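Local coordinates for CELL WALL surface anchor family protein (PDB 3ZGH), which binds keratin 10 through this basic domain of a pneumococcal serine-rich repeat surface protein of the MSCRAMM class, and so probably serves in adhesion to host cells, at residues Gly100-Pro106 with Val161-Asp167; Leu74-Met80 with Phe148-Gly152; Gly108-Thr114 with Tyr153-Trp159. All coordinates share one frame; numbering follows the deposited sequence.

Interaction 1. Residues Gly100-Pro106 with Val161-Asp167; sequences GSDLGKP and VPITGTD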
loop_
_atom_site.group_PDB
_atom_site.type_symbol
_atom_site.label_atom_id
_atom_site.label_comp_id
_atom_site.label_asym_id
_atom_site.label_seq_id
_atom_site.Cartn_x
_atom_site.Cartn_y
_atom_site.Cartn_z
ATOM N N GLY A 100 3.495 -12.897 -10.838
ATOM C CA GLY A 100 3.588 -13.792 -11.971
ATOM C C GLY A 100 4.915 -14.541 -12.039
ATOM O O GLY A 100 5.841 -14.279 -11.269
ATOM N N SER A 101 5.009 -15.443 -13.011
ATOM C CA SER A 101 6.134 -16.362 -13.143
ATOM C C SER A 101 7.496 -15.738 -13.469
ATOM O O SER A 101 8.529 -16.317 -13.109
ATOM C CB SER A 101 5.783 -17.375 -14.219
ATOM O OG SER A 101 4.703 -18.140 -13.738
ATOM N N ASP A 102 7.504 -14.567 -14.117
ATOM C CA ASP A 102 8.769 -13.921 -14.476
ATOM C C ASP A 102 9.012 -12.664 -13.653
ATOM O O ASP A 102 9.462 -11.617 -14.167
ATOM C CB ASP A 102 8.846 -13.619 -15.980
ATOM C CG ASP A 102 8.770 -14.873 -16.824
ATOM O OD1 ASP A 102 9.646 -15.757 -16.684
ATOM O OD2 ASP A 102 7.824 -14.987 -17.626
ATOM N N LEU A 103 8.686 -12.769 -12.370
ATOM C CA LEU A 103 9.020 -11.734 -11.406
ATOM C C LEU A 103 9.807 -12.428 -10.322
ATOM O O LEU A 103 9.463 -13.550 -9.921
ATOM C CB LEU A 103 7.772 -11.120 -10.812
ATOM C CG LEU A 103 6.987 -10.234 -11.768
ATOM C CD1 LEU A 103 5.683 -9.793 -11.161
ATOM C CD2 LEU A 103 7.839 -9.029 -12.166
ATOM N N GLY A 104 10.867 -11.786 -9.855
ATOM C CA GLY A 104 11.721 -12.432 -8.892
ATOM C C GLY A 104 11.260 -12.174 -7.481
ATOM O O GLY A 104 10.085 -11.861 -7.202
ATOM N N LYS A 105 12.224 -12.249 -6.586
ATOM C CA LYS A 105 11.956 -12.106 -5.171
ATOM C C LYS A 105 11.883 -10.626 -4.821
ATOM O O LYS A 105 12.776 -9.849 -5.177
ATOM C CB LYS A 105 13.064 -12.816 -4.396
ATOM C CG LYS A 105 13.106 -12.524 -2.930
ATOM C CD LYS A 105 14.171 -13.387 -2.256
ATOM C CE LYS A 105 14.794 -12.675 -1.067
ATOM N NZ LYS A 105 15.691 -11.561 -1.502
ATOM N N PRO A 106 10.804 -10.215 -4.135
ATOM C CA PRO A 106 10.675 -8.797 -3.770
ATOM C C PRO A 106 11.823 -8.318 -2.883
ATOM O O PRO A 106 12.388 -9.121 -2.133
ATOM C CB PRO A 106 9.379 -8.759 -2.968
ATOM C CG PRO A 106 8.635 -9.990 -3.366
ATOM C CD PRO A 106 9.657 -11.020 -3.677
ATOM N N VAL A 161 10.600 -5.341 -7.444
ATOM C CA VAL A 161 10.546 -6.772 -7.795
ATOM C C VAL A 161 11.250 -6.916 -9.135
ATOM O O VAL A 161 10.858 -6.253 -10.104
ATOM C CB VAL A 161 9.088 -7.282 -7.937
ATOM C CG1 VAL A 161 9.074 -8.770 -8.214
ATOM C CG2 VAL A 161 8.241 -6.982 -6.659
ATOM N N PRO A 162 12.280 -7.780 -9.208
ATOM C CA PRO A 162 12.993 -7.921 -10.481
ATOM C C PRO A 162 12.091 -8.492 -11.564
ATOM O O PRO A 162 11.253 -9.361 -11.282
ATOM C CB PRO A 162 14.125 -8.920 -10.167
ATOM C CG PRO A 162 14.255 -8.919 -8.650
ATOM C CD PRO A 162 12.885 -8.576 -8.119
ATOM N N ILE A 163 12.289 -8.035 -12.799
ATOM C CA ILE A 163 11.620 -8.599 -13.968
ATOM C C ILE A 163 12.594 -9.552 -14.673
ATOM O O ILE A 163 13.730 -9.172 -15.000
ATOM C CB ILE A 163 11.184 -7.475 -14.937
ATOM C CG1 ILE A 163 10.069 -6.628 -14.290
ATOM C CG2 ILE A 163 10.727 -8.049 -16.313
ATOM C CD1 ILE A 163 9.808 -5.296 -14.983
ATOM N N THR A 164 12.150 -10.781 -14.944
ATOM C CA THR A 164 13.040 -11.798 -15.488
ATOM C C THR A 164 12.528 -12.368 -16.799
ATOM O O THR A 164 13.112 -13.315 -17.352
ATOM C CB THR A 164 13.221 -12.973 -14.483
ATOM O OG1 THR A 164 11.969 -13.663 -14.311
ATOM C CG2 THR A 164 13.712 -12.454 -13.110
ATOM N N GLY A 165 11.452 -11.791 -17.323
ATOM C CA GLY A 165 10.827 -12.363 -18.503
ATOM C C GLY A 165 9.506 -11.673 -18.784
ATOM O O GLY A 165 9.252 -10.563 -18.315
ATOM N N THR A 166 8.657 -12.376 -19.513
ATOM C CA THR A 166 7.415 -11.847 -20.069
ATOM C C THR A 166 6.231 -11.761 -19.091
ATOM O O THR A 166 5.454 -10.825 -19.133
ATOM C CB THR A 166 7.009 -12.777 -21.238
ATOM O OG1 THR A 166 7.755 -12.385 -22.399
ATOM C CG2 THR A 166 5.526 -12.693 -21.524
ATOM N N ASP A 167 6.077 -12.741 -18.215
ATOM C CA ASP A 167 4.915 -12.763 -17.344
ATOM C C ASP A 167 5.141 -11.883 -16.106
ATOM O O ASP A 167 5.605 -12.351 -15.061
ATOM C CB ASP A 167 4.530 -14.214 -16.946
ATOM C CG ASP A 167 3.362 -14.245 -15.957
ATOM O OD1 ASP A 167 2.671 -13.197 -15.845
ATOM O OD2 ASP A 167 3.135 -15.282 -15.293
#
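Asp102 carries its CB against the backbone of Gly165, 3.4 Å from Gly165 CA, and from there the side chain runs along the loop of 164-167. CG has swung anti to its own carbonyl carbon (chi1 -61°), which lays the carboxylate against Gly165 CA and Thr166 N. OD1 passes nearest to Thr164 OG1, while Asp102 OD2, at the end of the side chain, accepts the N-H of Asp167 at 2.9 Å through its anti lone pair, in a nearly straight bond (165° at the hydrogen). The exchange is reciprocal: the backbone O of Asp167 takes the N-H of Asp102, and Asp167 OD2 receives Ser101 N at 3.0 Å, the donor arriving from above the carboxylate plane, 68° out of it. Asp167 OD1 is hydrogen-bonded to the hydroxyl of Ser169. Geometrically this joins two loops at one end of the main antiparallel sheet: the type I turn Gly100-Leu103 of the link between strands 97-99 and 109-114 lies against the chain that leaves strand 154-162. A single, isolated beta bridge joins Leu103 to Ile163, just past that strand's end. It is flanked by Thr164 N to Asp102 O and by Gly104 N to Pro162 O at 2.8 Å. On the side toward strand 57-65, Leu103 CB meets Val161 CG1 at 3.7 Å and Leu103 CD2 lies beside Ile163 CG1 at 3.9 Å, the side chains of Leu103 and Ile163 pointing the same way and both resting on Leu58 of that strand.

Interaction 2. Residues Leu74-Met80 with Phe148-Gly152; sequences LGNISSM and FAKKG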
loop_
_atom_site.group_PDB
_atom_site.type_symbol
_atom_site.label_atom_id
_atom_site.label_comp_id
_atom_site.label_asym_id
_atom_site.label_seq_id
_atom_site.Cartn_x
_atom_site.Cartn_y
_atom_site.Cartn_z
ATOM N N LEU A 74 -8.522 16.340 2.661
ATOM C CA LEU A 74 -8.660 15.458 3.809
ATOM C C LEU A 74 -10.137 15.396 4.224
ATOM O O LEU A 74 -10.771 16.434 4.381
ATOM C CB LEU A 74 -7.827 16.005 4.987
ATOM C CG LEU A 74 -7.866 15.229 6.299
ATOM C CD1 LEU A 74 -7.382 13.766 6.121
ATOM C CD2 LEU A 74 -7.008 15.922 7.368
ATOM N N GLY A 75 -10.662 14.186 4.429
ATOM C CA GLY A 75 -12.002 14.020 4.972
ATOM C C GLY A 75 -12.088 14.604 6.380
ATOM O O GLY A 75 -11.077 14.958 6.983
ATOM N N ASN A 76 -13.295 14.724 6.915
ATOM C CA ASN A 76 -13.463 15.305 8.228
ATOM C C ASN A 76 -13.142 14.277 9.307
ATOM O O ASN A 76 -13.993 13.465 9.683
ATOM C CB ASN A 76 -14.892 15.813 8.412
ATOM C CG ASN A 76 -15.108 16.432 9.789
ATOM O OD1 ASN A 76 -14.141 16.752 10.506
ATOM N ND2 ASN A 76 -16.373 16.596 10.172
ATOM N N ILE A 77 -11.907 14.293 9.802
ATOM C CA ILE A 77 -11.531 13.379 10.873
ATOM C C ILE A 77 -11.125 14.185 12.105
ATOM O O ILE A 77 -10.272 13.765 12.890
ATOM C CB ILE A 77 -10.395 12.455 10.442
ATOM C CG1 ILE A 77 -9.216 13.252 9.899
ATOM C CG2 ILE A 77 -10.880 11.480 9.358
ATOM C CD1 ILE A 77 -7.964 12.386 9.636
ATOM N N SER A 78 -11.751 15.347 12.274
ATOM C CA SER A 78 -11.359 16.260 13.331
ATOM C C SER A 78 -11.583 15.616 14.703
ATOM O O SER A 78 -10.961 16.011 15.675
ATOM C CB SER A 78 -12.123 17.591 13.211
ATOM O OG SER A 78 -13.528 17.379 13.232
ATOM N N SER A 79 -12.453 14.618 14.783
ATOM C CA SER A 79 -12.698 13.978 16.064
ATOM C C SER A 79 -11.782 12.750 16.299
ATOM O O SER A 79 -11.905 12.055 17.313
ATOM C CB SER A 79 -14.175 13.595 16.196
ATOM O OG SER A 79 -14.458 12.391 15.522
ATOM N N MET A 80 -10.862 12.495 15.373
ATOM C CA MET A 80 -9.951 11.365 15.527
ATOM C C MET A 80 -9.030 11.633 16.699
ATOM O O MET A 80 -8.466 12.708 16.828
ATOM C CB MET A 80 -9.131 11.122 14.248
ATOM C CG MET A 80 -8.214 9.902 14.335
ATOM S SD MET A 80 -7.358 9.657 12.797
ATOM C CE MET A 80 -8.628 9.023 11.706
ATOM N N PHE A 148 -0.777 12.265 12.991
ATOM C CA PHE A 148 -0.273 12.387 11.614
ATOM C C PHE A 148 -1.427 12.345 10.581
ATOM O O PHE A 148 -1.455 13.135 9.616
ATOM C CB PHE A 148 0.742 11.276 11.292
ATOM C CG PHE A 148 2.138 11.504 11.871
ATOM C CD1 PHE A 148 2.661 12.783 12.022
ATOM C CD2 PHE A 148 2.935 10.416 12.232
ATOM C CE1 PHE A 148 3.950 12.966 12.515
ATOM C CE2 PHE A 148 4.208 10.597 12.731
ATOM C CZ PHE A 148 4.720 11.874 12.880
ATOM N N ALA A 149 -2.357 11.410 10.762
ATOM C CA ALA A 149 -3.485 11.253 9.830
ATOM C C ALA A 149 -4.220 12.585 9.697
ATOM O O ALA A 149 -4.642 12.977 8.611
ATOM C CB ALA A 149 -4.427 10.168 10.336
ATOM N N LYS A 150 -4.332 13.301 10.811
ATOM C CA LYS A 150 -5.102 14.535 10.858
ATOM C C LYS A 150 -4.384 15.707 10.193
ATOM O O LYS A 150 -5.000 16.751 9.935
ATOM C CB LYS A 150 -5.441 14.888 12.302
ATOM C CG LYS A 150 -6.415 13.929 12.952
ATOM C CD LYS A 150 -6.416 14.088 14.484
ATOM C CE LYS A 150 -7.379 15.161 14.918
ATOM N NZ LYS A 150 -7.455 15.250 16.411
ATOM N N LYS A 151 -3.093 15.544 9.921
ATOM C CA LYS A 151 -2.351 16.525 9.147
ATOM C C LYS A 151 -2.428 16.210 7.645
ATOM O O LYS A 151 -1.828 16.910 6.840
ATOM C CB LYS A 151 -0.876 16.563 9.574
ATOM C CG LYS A 151 -0.614 17.125 11.026
ATOM C CD LYS A 151 0.879 17.076 11.346
ATOM C CE LYS A 151 1.196 17.426 12.809
ATOM N NZ LYS A 151 0.969 18.865 13.123
ATOM N N GLY A 152 -3.138 15.158 7.260
ATOM C CA GLY A 152 -3.208 14.808 5.839
ATOM C C GLY A 152 -2.055 13.901 5.429
ATOM O O GLY A 152 -1.771 13.770 4.245
#
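With chi1 at 53°, Ile77 holds CG1 between its backbone N and carbonyl carbon, and an extended chi2 then sends CD1 to Ala149 in the last part of helix 146-149, 3.5 Å from Ala149 O; Lys150, meanwhile, is bent at chi3 (87°), and that bend turns its tip toward the opposing turn. The lysine thereby lies across the isoleucine at a slant, Lys150 CG 4.0 Å from Ile77 CD1. Further out, Lys150 CD packs on Met80 CB, and NZ donates to Met80 O at 2.8 Å, coming in nearly head-on to the carbonyl (C=O...N angle 164°). The acceptor belongs to the last residue of the type I turn Ile77-Met80, which an Asx turn at Asn76 overlaps at its start: Asn76 OD1 accepts Ser78 N from above its carbonyl plane and Ser78 OG within that plane. The contact thus joins the loop between strands 73-74 and 85-87 to helix 146-149 and the turn after it, a Schellman motif in which Gly152 takes a positive phi. Leu74 packs beside this motif, its CD2 3.4 Å from Lys150 O and its CD1 near Ala149 O, so across this contact both methyls meet backbone carbonyl oxygens. Met80 SD sits 3.9 Å from Ala149 CB, and Ile77 CD1 approaches the same methyl at 4.2 Å. Tyr66 touches Leu74, Met80 and Ala149, and Tyr41 touches Met80. Met80, Ala149 and Ile77 are buried, while Ser78, on the turn beyond, is exposed.

Interaction 3. Residues Gly108-Thr114 with Tyr153-Trp159; sequences GVKNYIT and YGLTSSW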
loop_
_atom_site.group_PDB
_atom_site.type_symbol
_atom_site.label_atom_id
_atom_site.label_comp_id
_atom_site.label_asym_id
_atom_site.label_seq_id
_atom_site.Cartn_x
_atom_site.Cartn_y
_atom_site.Cartn_z
ATOM N N GLY A 108 13.309 -5.736 0.250
ATOM C CA GLY A 108 12.784 -5.237 1.509
ATOM C C GLY A 108 11.715 -4.181 1.217
ATOM O O GLY A 108 11.697 -3.548 0.136
ATOM N N VAL A 109 10.818 -3.992 2.187
ATOM C CA VAL A 109 9.737 -3.030 2.055
ATOM C C VAL A 109 10.078 -1.820 2.926
ATOM O O VAL A 109 10.113 -1.933 4.176
ATOM C CB VAL A 109 8.423 -3.655 2.525
ATOM C CG1 VAL A 109 7.273 -2.645 2.485
ATOM C CG2 VAL A 109 8.081 -4.886 1.684
ATOM N N LYS A 110 10.366 -0.677 2.302
ATOM C CA LYS A 110 10.615 0.529 3.072
ATOM C C LYS A 110 9.270 1.028 3.588
ATOM O O LYS A 110 8.241 0.885 2.899
ATOM C CB LYS A 110 11.268 1.588 2.194
ATOM C CG LYS A 110 12.706 1.237 1.746
ATOM C CD LYS A 110 13.309 2.402 0.970
ATOM C CE LYS A 110 14.600 2.023 0.226
ATOM N NZ LYS A 110 15.708 1.578 1.129
ATOM N N ASN A 111 9.255 1.555 4.804
ATOM C CA ASN A 111 8.030 2.150 5.377
ATOM C C ASN A 111 8.319 3.575 5.809
ATOM O O ASN A 111 9.386 3.845 6.392
ATOM C CB ASN A 111 7.592 1.368 6.616
ATOM C CG ASN A 111 7.199 -0.040 6.301
ATOM O OD1 ASN A 111 6.229 -0.265 5.598
ATOM N ND2 ASN A 111 7.924 -1.002 6.845
ATOM N N TYR A 112 7.392 4.477 5.557
ATOM C CA TYR A 112 7.599 5.872 5.893
ATOM C C TYR A 112 6.289 6.622 5.931
ATOM O O TYR A 112 5.286 6.133 5.428
ATOM C CB TYR A 112 8.610 6.554 4.948
ATOM C CG TYR A 112 8.444 6.347 3.474
ATOM C CD1 TYR A 112 7.953 7.373 2.667
ATOM C CD2 TYR A 112 8.824 5.151 2.863
ATOM C CE1 TYR A 112 7.798 7.197 1.255
ATOM C CE2 TYR A 112 8.677 4.970 1.459
ATOM C CZ TYR A 112 8.159 6.005 0.671
ATOM O OH TYR A 112 8.014 5.868 -0.700
ATOM N N ILE A 113 6.291 7.782 6.593
ATOM C CA ILE A 113 5.149 8.664 6.595
ATOM C C ILE A 113 5.382 9.680 5.485
ATOM O O ILE A 113 6.500 10.221 5.353
ATOM C CB ILE A 113 5.008 9.385 7.944
ATOM C CG1 ILE A 113 4.783 8.364 9.071
ATOM C CG2 ILE A 113 3.864 10.413 7.902
ATOM C CD1 ILE A 113 3.448 7.641 8.966
ATOM N N THR A 114 4.345 9.935 4.686
ATOM C CA THR A 114 4.416 10.944 3.642
ATOM C C THR A 114 3.433 12.051 3.912
ATOM O O THR A 114 2.378 11.830 4.522
ATOM C CB THR A 114 4.091 10.376 2.242
ATOM O OG1 THR A 114 2.904 9.579 2.325
ATOM C CG2 THR A 114 5.254 9.517 1.722
ATOM N N TYR A 153 -1.374 13.286 6.406
ATOM C CA TYR A 153 -0.247 12.416 6.077
ATOM C C TYR A 153 -0.717 11.018 5.680
ATOM O O TYR A 153 -1.838 10.600 6.013
ATOM C CB TYR A 153 0.744 12.303 7.231
ATOM C CG TYR A 153 1.466 13.597 7.582
ATOM C CD1 TYR A 153 1.311 14.740 6.805
ATOM C CD2 TYR A 153 2.314 13.663 8.680
ATOM C CE1 TYR A 153 1.978 15.933 7.122
ATOM C CE2 TYR A 153 3.001 14.850 9.010
ATOM C CZ TYR A 153 2.815 15.983 8.225
ATOM O OH TYR A 153 3.467 17.166 8.513
ATOM N N GLY A 154 0.150 10.285 4.996
ATOM C CA GLY A 154 -0.151 8.901 4.663
ATOM C C GLY A 154 0.909 7.940 5.167
ATOM O O GLY A 154 2.042 8.312 5.458
ATOM N N LEU A 155 0.530 6.682 5.261
ATOM C CA LEU A 155 1.443 5.624 5.647
ATOM C C LEU A 155 1.808 4.886 4.361
ATOM O O LEU A 155 0.926 4.295 3.691
ATOM C CB LEU A 155 0.739 4.688 6.621
ATOM C CG LEU A 155 1.542 3.492 7.129
ATOM C CD1 LEU A 155 2.833 3.933 7.777
ATOM C CD2 LEU A 155 0.691 2.697 8.111
ATOM N N THR A 156 3.100 4.924 4.019
ATOM C CA THR A 156 3.566 4.532 2.687
ATOM C C THR A 156 4.612 3.429 2.802
ATOM O O THR A 156 5.491 3.468 3.702
ATOM C CB THR A 156 4.151 5.755 1.941
ATOM O OG1 THR A 156 3.125 6.758 1.747
ATOM C CG2 THR A 156 4.753 5.364 0.573
ATOM N N SER A 157 4.495 2.419 1.929
ATOM C CA SER A 157 5.431 1.320 1.862
ATOM C C SER A 157 5.872 1.209 0.404
ATOM O O SER A 157 5.045 1.439 -0.520
ATOM C CB SER A 157 4.747 0.025 2.304
ATOM O OG SER A 157 4.364 0.040 3.695
ATOM N N SER A 158 7.149 0.893 0.160
ATOM C CA SER A 158 7.590 0.725 -1.232
ATOM C C SER A 158 8.575 -0.415 -1.309
ATOM O O SER A 158 9.290 -0.709 -0.329
ATOM C CB SER A 158 8.242 1.994 -1.795
ATOM O OG SER A 158 9.394 2.313 -1.013
ATOM N N TRP A 159 8.613 -1.067 -2.478
ATOM C CA TRP A 159 9.510 -2.213 -2.699
ATOM C C TRP A 159 9.690 -2.359 -4.209
ATOM O O TRP A 159 8.916 -1.768 -4.992
ATOM C CB TRP A 159 8.944 -3.497 -2.086
ATOM C CG TRP A 159 7.627 -3.960 -2.656
ATOM C CD1 TRP A 159 7.427 -4.911 -3.655
ATOM C CD2 TRP A 159 6.330 -3.511 -2.279
ATOM N NE1 TRP A 159 6.080 -5.036 -3.931
ATOM C CE2 TRP A 159 5.386 -4.191 -3.098
ATOM C CE3 TRP A 159 5.868 -2.565 -1.352
ATOM C CZ2 TRP A 159 4.019 -3.979 -2.996
ATOM C CZ3 TRP A 159 4.491 -2.353 -1.254
ATOM C CH2 TRP A 159 3.587 -3.064 -2.072
HETATM O O HOH W 1 10.248 4.903 -1.974
#
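Two neighbouring antiparallel strands of the main sheet, 109-114 and 154-162, make this contact; their axes in the paired parts approach to 4.5 Å with directions 159° apart. Lys110-Ser158, Tyr112-Thr156 and Thr114-Gly154 are hydrogen-bonded pairs, each with two N-H...O bonds, such as Tyr112 N to Thr156 O at 2.8 Å, while Asn111-Ser157 and Ile113-Leu155 are non-hydrogen-bonded pairs. On the face carrying Tyr112, Thr156 and Ser158, the tyrosine has CG between its backbone N and carbonyl carbon (chi1 47°), a torsion that folds the ring over the partner strand. Thr156 CB makes a CH-pi contact with one ring face, 4.2 Å from the centroid, and its CG2 slides out beneath Tyr112 CZ and OH. Ser158 OG stands in the ring plane at the edge, and a water bridges it to Tyr112 OH, the water O lying 2.7 Å from Tyr112 OH. Thr114 OG1 and Thr156 OG1 are hydrogen-bonded at 2.9 Å, the second also to Thr63 OG1 of strand 57-65. That strand flanks 154-162 on its far side, and strand 120-131 flanks 109-114, so the pair sits inside the seven-stranded antiparallel sheet of this MSCRAMM domain. The face with Asn111, Ile113, Leu155 and Ser157 is wholly buried. There Ser157 OG donates to Asn111 OD1 at 2.7 Å, nearly in line with the C=O, and itself pairs with Asn88 ND2; Asn111 ND2 is held by Asn125 O and Ser127 OG, bonds that fix the amide's rotation. Ile113 CD1 meets Leu155 CD1 at 3.9 Å. Toward the other end, Val109 and Trp159 lie side by side, and the indole stacks with Phe60.

From the N terminus, residues 74-80 come first; interaction 2 closes at 148-152, tying the 74-80 loop to helix 146-149. Within that span the chain opens interaction 1 at 100-106 and interaction 3 at 108-114. Interaction 3 closes at 153-159, joining neighbouring strands 109-114 and 154-162 of the sheet; here Phe148 O lies 3.2 Å from Tyr153 N, a probable hydrogen bond. Interaction 1 closes at 161-167, joining the loops at the end of strand 154-162. Interaction 3 is therefore nested inside interaction 1, and interaction 2 crosses both. Interactions 1 and 2 lie on opposite sides of the chain's centre, their centres 38 Å apart, strand 154-162 following helix 146-149 and running to the loops of interaction 1.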